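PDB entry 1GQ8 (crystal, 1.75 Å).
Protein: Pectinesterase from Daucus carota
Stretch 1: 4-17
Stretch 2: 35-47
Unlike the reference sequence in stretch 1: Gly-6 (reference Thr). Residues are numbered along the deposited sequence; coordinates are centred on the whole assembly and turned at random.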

# COMPACT_ATOMS: atom_id res chain seq x y z
N THR A 4 -4.15 -1.26 -26.46
CA THR A 4 -5.13 -0.42 -25.76
C THR A 4 -4.45 0.91 -25.47
O THR A 4 -4.57 1.85 -26.25
CB THR A 4 -5.61 -1.07 -24.43
OG1 THR A 4 -4.48 -1.32 -23.58
CG2 THR A 4 -6.34 -2.38 -24.70
N VAL A 5 -3.75 0.99 -24.34
CA VAL A 5 -3.01 2.21 -23.99
C VAL A 5 -1.69 2.11 -24.76
O VAL A 5 -0.97 1.12 -24.62
CB VAL A 5 -2.71 2.30 -22.47
CG1 VAL A 5 -1.97 3.59 -22.16
CG2 VAL A 5 -4.01 2.24 -21.67
N GLY A 6 -1.39 3.11 -25.58
CA GLY A 6 -0.17 3.10 -26.38
C GLY A 6 1.07 2.45 -25.77
O GLY A 6 1.66 3.02 -24.86
N PRO A 7 1.49 1.27 -26.27
CA PRO A 7 2.66 0.51 -25.81
C PRO A 7 3.98 0.81 -26.55
O PRO A 7 4.06 0.65 -27.76
CB PRO A 7 2.22 -0.93 -26.03
CG PRO A 7 1.50 -0.83 -27.32
CD PRO A 7 0.67 0.45 -27.18
N ASN A 8 5.00 1.22 -25.80
CA ASN A 8 6.29 1.56 -26.40
C ASN A 8 7.21 0.35 -26.60
O ASN A 8 8.09 0.37 -27.47
CB ASN A 8 7.04 2.59 -25.54
CG ASN A 8 6.32 3.92 -25.47
OD1 ASN A 8 5.23 4.03 -24.92
ND2 ASN A 8 6.95 4.96 -26.02
N VAL A 9 7.01 -0.69 -25.79
CA VAL A 9 7.85 -1.89 -25.85
C VAL A 9 7.17 -3.10 -25.19
O VAL A 9 6.27 -2.93 -24.36
CB VAL A 9 9.21 -1.60 -25.14
CG1 VAL A 9 8.96 -1.28 -23.67
CG2 VAL A 9 10.15 -2.77 -25.28
N VAL A 10 7.61 -4.31 -25.55
CA VAL A 10 7.04 -5.55 -25.00
C VAL A 10 8.06 -6.43 -24.27
O VAL A 10 9.13 -6.74 -24.80
CB VAL A 10 6.39 -6.41 -26.12
CG1 VAL A 10 5.86 -7.72 -25.54
CG2 VAL A 10 5.27 -5.63 -26.80
N VAL A 11 7.72 -6.84 -23.04
CA VAL A 11 8.56 -7.72 -22.23
C VAL A 11 7.91 -9.10 -22.15
O VAL A 11 6.71 -9.20 -21.88
CB VAL A 11 8.72 -7.18 -20.77
CG1 VAL A 11 9.40 -8.23 -19.88
CG2 VAL A 11 9.54 -5.90 -20.77
N ALA A 12 8.68 -10.16 -22.40
CA ALA A 12 8.13 -11.52 -22.34
C ALA A 12 9.15 -12.57 -21.90
O ALA A 12 10.18 -12.76 -22.55
CB ALA A 12 7.55 -11.91 -23.70
N ALA A 13 8.85 -13.25 -20.80
CA ALA A 13 9.73 -14.28 -20.26
C ALA A 13 9.92 -15.46 -21.23
O ALA A 13 10.96 -16.13 -21.19
CB ALA A 13 9.18 -14.79 -18.93
N ASP A 14 8.95 -15.71 -22.10
CA ASP A 14 9.07 -16.82 -23.05
C ASP A 14 9.88 -16.51 -24.31
O ASP A 14 10.01 -17.36 -25.19
CB ASP A 14 7.69 -17.38 -23.43
CG ASP A 14 6.87 -16.44 -24.29
OD1 ASP A 14 7.39 -15.39 -24.73
OD2 ASP A 14 5.69 -16.77 -24.54
N GLY A 15 10.42 -15.29 -24.39
CA GLY A 15 11.23 -14.90 -25.53
C GLY A 15 10.53 -14.41 -26.79
O GLY A 15 11.20 -14.16 -27.80
N SER A 16 9.22 -14.26 -26.74
CA SER A 16 8.46 -13.83 -27.91
C SER A 16 8.33 -12.31 -28.05
O SER A 16 7.71 -11.83 -29.01
CB SER A 16 7.06 -14.44 -27.88
OG SER A 16 6.28 -13.92 -26.82
N GLY A 17 8.90 -11.56 -27.12
CA GLY A 17 8.81 -10.11 -27.18
C GLY A 17 10.11 -9.40 -27.53
O GLY A 17 10.98 -9.98 -28.18
N THR A 35 5.71 12.92 -22.17
CA THR A 35 4.67 11.98 -22.54
C THR A 35 4.89 10.65 -21.83
O THR A 35 5.99 10.36 -21.36
CB THR A 35 4.61 11.74 -24.08
OG1 THR A 35 5.88 11.29 -24.55
CG2 THR A 35 4.23 13.03 -24.80
N ARG A 36 3.84 9.83 -21.76
CA ARG A 36 3.91 8.54 -21.09
C ARG A 36 4.60 7.45 -21.90
O ARG A 36 4.43 7.36 -23.12
CB ARG A 36 2.48 8.12 -20.72
CG ARG A 36 2.37 7.02 -19.69
CD ARG A 36 0.96 7.02 -19.10
NE ARG A 36 0.73 8.20 -18.26
CZ ARG A 36 -0.47 8.71 -17.99
NH1 ARG A 36 -1.56 8.16 -18.50
NH2 ARG A 36 -0.57 9.78 -17.21
N TYR A 37 5.41 6.62 -21.22
CA TYR A 37 6.13 5.50 -21.84
C TYR A 37 5.52 4.23 -21.24
O TYR A 37 5.67 3.98 -20.04
CB TYR A 37 7.63 5.60 -21.53
CG TYR A 37 8.50 4.51 -22.14
CD1 TYR A 37 8.65 3.27 -21.51
CD2 TYR A 37 9.20 4.72 -23.33
CE1 TYR A 37 9.48 2.28 -22.04
CE2 TYR A 37 10.03 3.74 -23.87
CZ TYR A 37 10.17 2.52 -23.23
OH TYR A 37 11.00 1.55 -23.76
N VAL A 38 4.85 3.44 -22.07
CA VAL A 38 4.16 2.23 -21.63
C VAL A 38 4.90 0.92 -21.90
O VAL A 38 5.34 0.66 -23.02
CB VAL A 38 2.76 2.17 -22.28
CG1 VAL A 38 2.00 0.92 -21.82
CG2 VAL A 38 1.98 3.44 -21.93
N ILE A 39 5.02 0.10 -20.85
CA ILE A 39 5.70 -1.20 -20.94
C ILE A 39 4.70 -2.35 -20.78
O ILE A 39 4.11 -2.52 -19.71
CB ILE A 39 6.76 -1.37 -19.80
CG1 ILE A 39 7.80 -0.25 -19.86
CG2 ILE A 39 7.45 -2.73 -19.92
CD1 ILE A 39 8.74 -0.23 -18.67
N ARG A 40 4.48 -3.13 -21.84
CA ARG A 40 3.57 -4.26 -21.72
C ARG A 40 4.36 -5.47 -21.23
O ARG A 40 5.40 -5.81 -21.80
CB ARG A 40 2.94 -4.63 -23.06
CG ARG A 40 2.05 -5.84 -22.90
CD ARG A 40 1.65 -6.46 -24.20
NE ARG A 40 0.99 -7.74 -23.98
CZ ARG A 40 0.58 -8.55 -24.95
NH1 ARG A 40 0.77 -8.21 -26.22
NH2 ARG A 40 -0.01 -9.70 -24.65
N ILE A 41 3.86 -6.13 -20.18
CA ILE A 41 4.54 -7.28 -19.60
C ILE A 41 3.66 -8.53 -19.71
O ILE A 41 2.62 -8.62 -19.06
CB ILE A 41 4.90 -7.01 -18.12
CG1 ILE A 41 5.69 -5.70 -18.01
CG2 ILE A 41 5.70 -8.17 -17.54
CD1 ILE A 41 5.90 -5.21 -16.58
N LYS A 42 4.08 -9.49 -20.54
CA LYS A 42 3.31 -10.72 -20.75
C LYS A 42 3.40 -11.72 -19.59
O LYS A 42 4.28 -11.63 -18.73
CB LYS A 42 3.77 -11.40 -22.05
CG LYS A 42 3.74 -10.46 -23.26
CD LYS A 42 4.14 -11.14 -24.56
CE LYS A 42 3.04 -12.06 -25.07
NZ LYS A 42 3.38 -12.63 -26.41
N ALA A 43 2.46 -12.67 -19.58
CA ALA A 43 2.38 -13.70 -18.54
C ALA A 43 3.69 -14.44 -18.26
O ALA A 43 4.41 -14.81 -19.19
CB ALA A 43 1.27 -14.70 -18.90
N GLY A 44 3.98 -14.65 -16.98
CA GLY A 44 5.19 -15.35 -16.56
C GLY A 44 5.68 -14.92 -15.19
O GLY A 44 5.08 -14.04 -14.56
N VAL A 45 6.77 -15.53 -14.71
CA VAL A 45 7.36 -15.19 -13.41
C VAL A 45 8.73 -14.54 -13.64
O VAL A 45 9.59 -15.13 -14.31
CB VAL A 45 7.53 -16.44 -12.52
CG1 VAL A 45 8.21 -16.07 -11.21
CG2 VAL A 45 6.18 -17.07 -12.25
N TYR A 46 8.93 -13.34 -13.10
CA TYR A 46 10.18 -12.61 -13.27
C TYR A 46 10.97 -12.45 -11.97
O TYR A 46 10.61 -11.67 -11.09
CB TYR A 46 9.89 -11.22 -13.89
CG TYR A 46 9.12 -11.28 -15.20
CD1 TYR A 46 7.73 -11.46 -15.22
CD2 TYR A 46 9.78 -11.17 -16.43
CE1 TYR A 46 7.02 -11.55 -16.43
CE2 TYR A 46 9.08 -11.27 -17.65
CZ TYR A 46 7.70 -11.45 -17.64
OH TYR A 46 7.00 -11.54 -18.83
N ARG A 47 12.06 -13.21 -11.85
CA ARG A 47 12.92 -13.18 -10.67
C ARG A 47 13.97 -12.07 -10.78
O ARG A 47 15.07 -12.31 -11.28
CB ARG A 47 13.63 -14.53 -10.48
CG ARG A 47 12.75 -15.68 -10.02
CD ARG A 47 13.58 -16.97 -9.92
NE ARG A 47 12.91 -18.04 -9.18
CZ ARG A 47 11.83 -18.68 -9.60
NH1 ARG A 47 11.28 -18.37 -10.77
NH2 ARG A 47 11.29 -19.65 -8.86
O HOH W 1 6.59 7.86 -25.00
O HOH W 2 5.99 -14.61 -21.69
O HOH W 3 4.72 -11.23 -28.50

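The two stretches meet as neighbouring strands of a parallel sheet. Strand 9-11 runs beside strand 37-41 with their N-to-C directions 30° apart, and the contact buries 820 Å² in all. Val-38, Val-11 and Asn-8 cover the most surface.

Val-38 has the largest covered area. It is buried, and its side chain points toward the first stretch. The carbonyl of Gly-6 lies against it, with Gly-6 O 2.9 Å from Val-38 CB. Val-5 adds an apolar contact, Val-5 CG1 to Val-38 CG2 at 4.0 Å. Gly-6 differs from the reference sequence, which has Thr here. The backbone of Val-38 is held at both of its polar atoms by one residue, Asn-8. Asn-8 N donates to Val-38 O at 2.9 Å, and Val-38 N donates to Asn-8 OD1, also at 2.9 Å. The side chain of Asn-8 thus takes the NH of Val-38 while its main chain takes the carbonyl.

Asn-8 does more than this. Asn-8 CB lies over one face of the Tyr-37 ring, 3.8 Å from the ring centroid and 18° off the ring normal, which makes a CH-pi contact. Water 1 bridges the stretches: Asn-8 ND2 donates to it at 3.1 Å, and it donates to Arg-36 O at 2.9 Å. Both ends of the side-chain amide are therefore used.

Val-11 is the centre of the other half. Its backbone continues the parallel ladder. Arg-40 N donates to Val-9 O at 3.1 Å, Val-11 N to Arg-40 O at 2.8 Å, and Lys-42 N to Val-11 O at 3.0 Å. All three bonds are nearly straight, with angles of 165° to 175°. Arg-40 is bonded through both its NH and its carbonyl, to the residues before and after its partner Val-10, as expected for parallel strands. The side chain of Val-11 lies on the same sheet face as Val-9, Ile-39 and Ile-41. Val-11 CG2 is 3.9 Å from Ile-39 CG2, and Val-11 CG1 is 3.8 Å from Tyr-46 CE2. Val-9 CG1 packs against Ile-39 CG1 at 4.1 Å and Tyr-37 CE1 at 3.9 Å.

Beyond Val-11 the chain enters a type I turn from Ala-12 to Gly-15. The hydroxyl of Tyr-46 links this turn to the second stretch. It accepts from Ala-13 N (Ala-13 N to Tyr-46 OH, 3.2 Å) and donates to the carbonyl of Lys-42 (Tyr-46 OH to Lys-42 O, 2.7 Å). Ala-13 CB also touches the ring, 3.7 Å from Tyr-46 CE2.

Lys-42 closes this end. Its aliphatic part passes Ala-12, with Lys-42 CD 3.6 Å from Ala-12 CB. Its amine then donates to Ser-16, Lys-42 NZ to Ser-16 OG at 3.2 Å. Ser-16 OG in turn donates to Asp-14 OD1 at 2.8 Å.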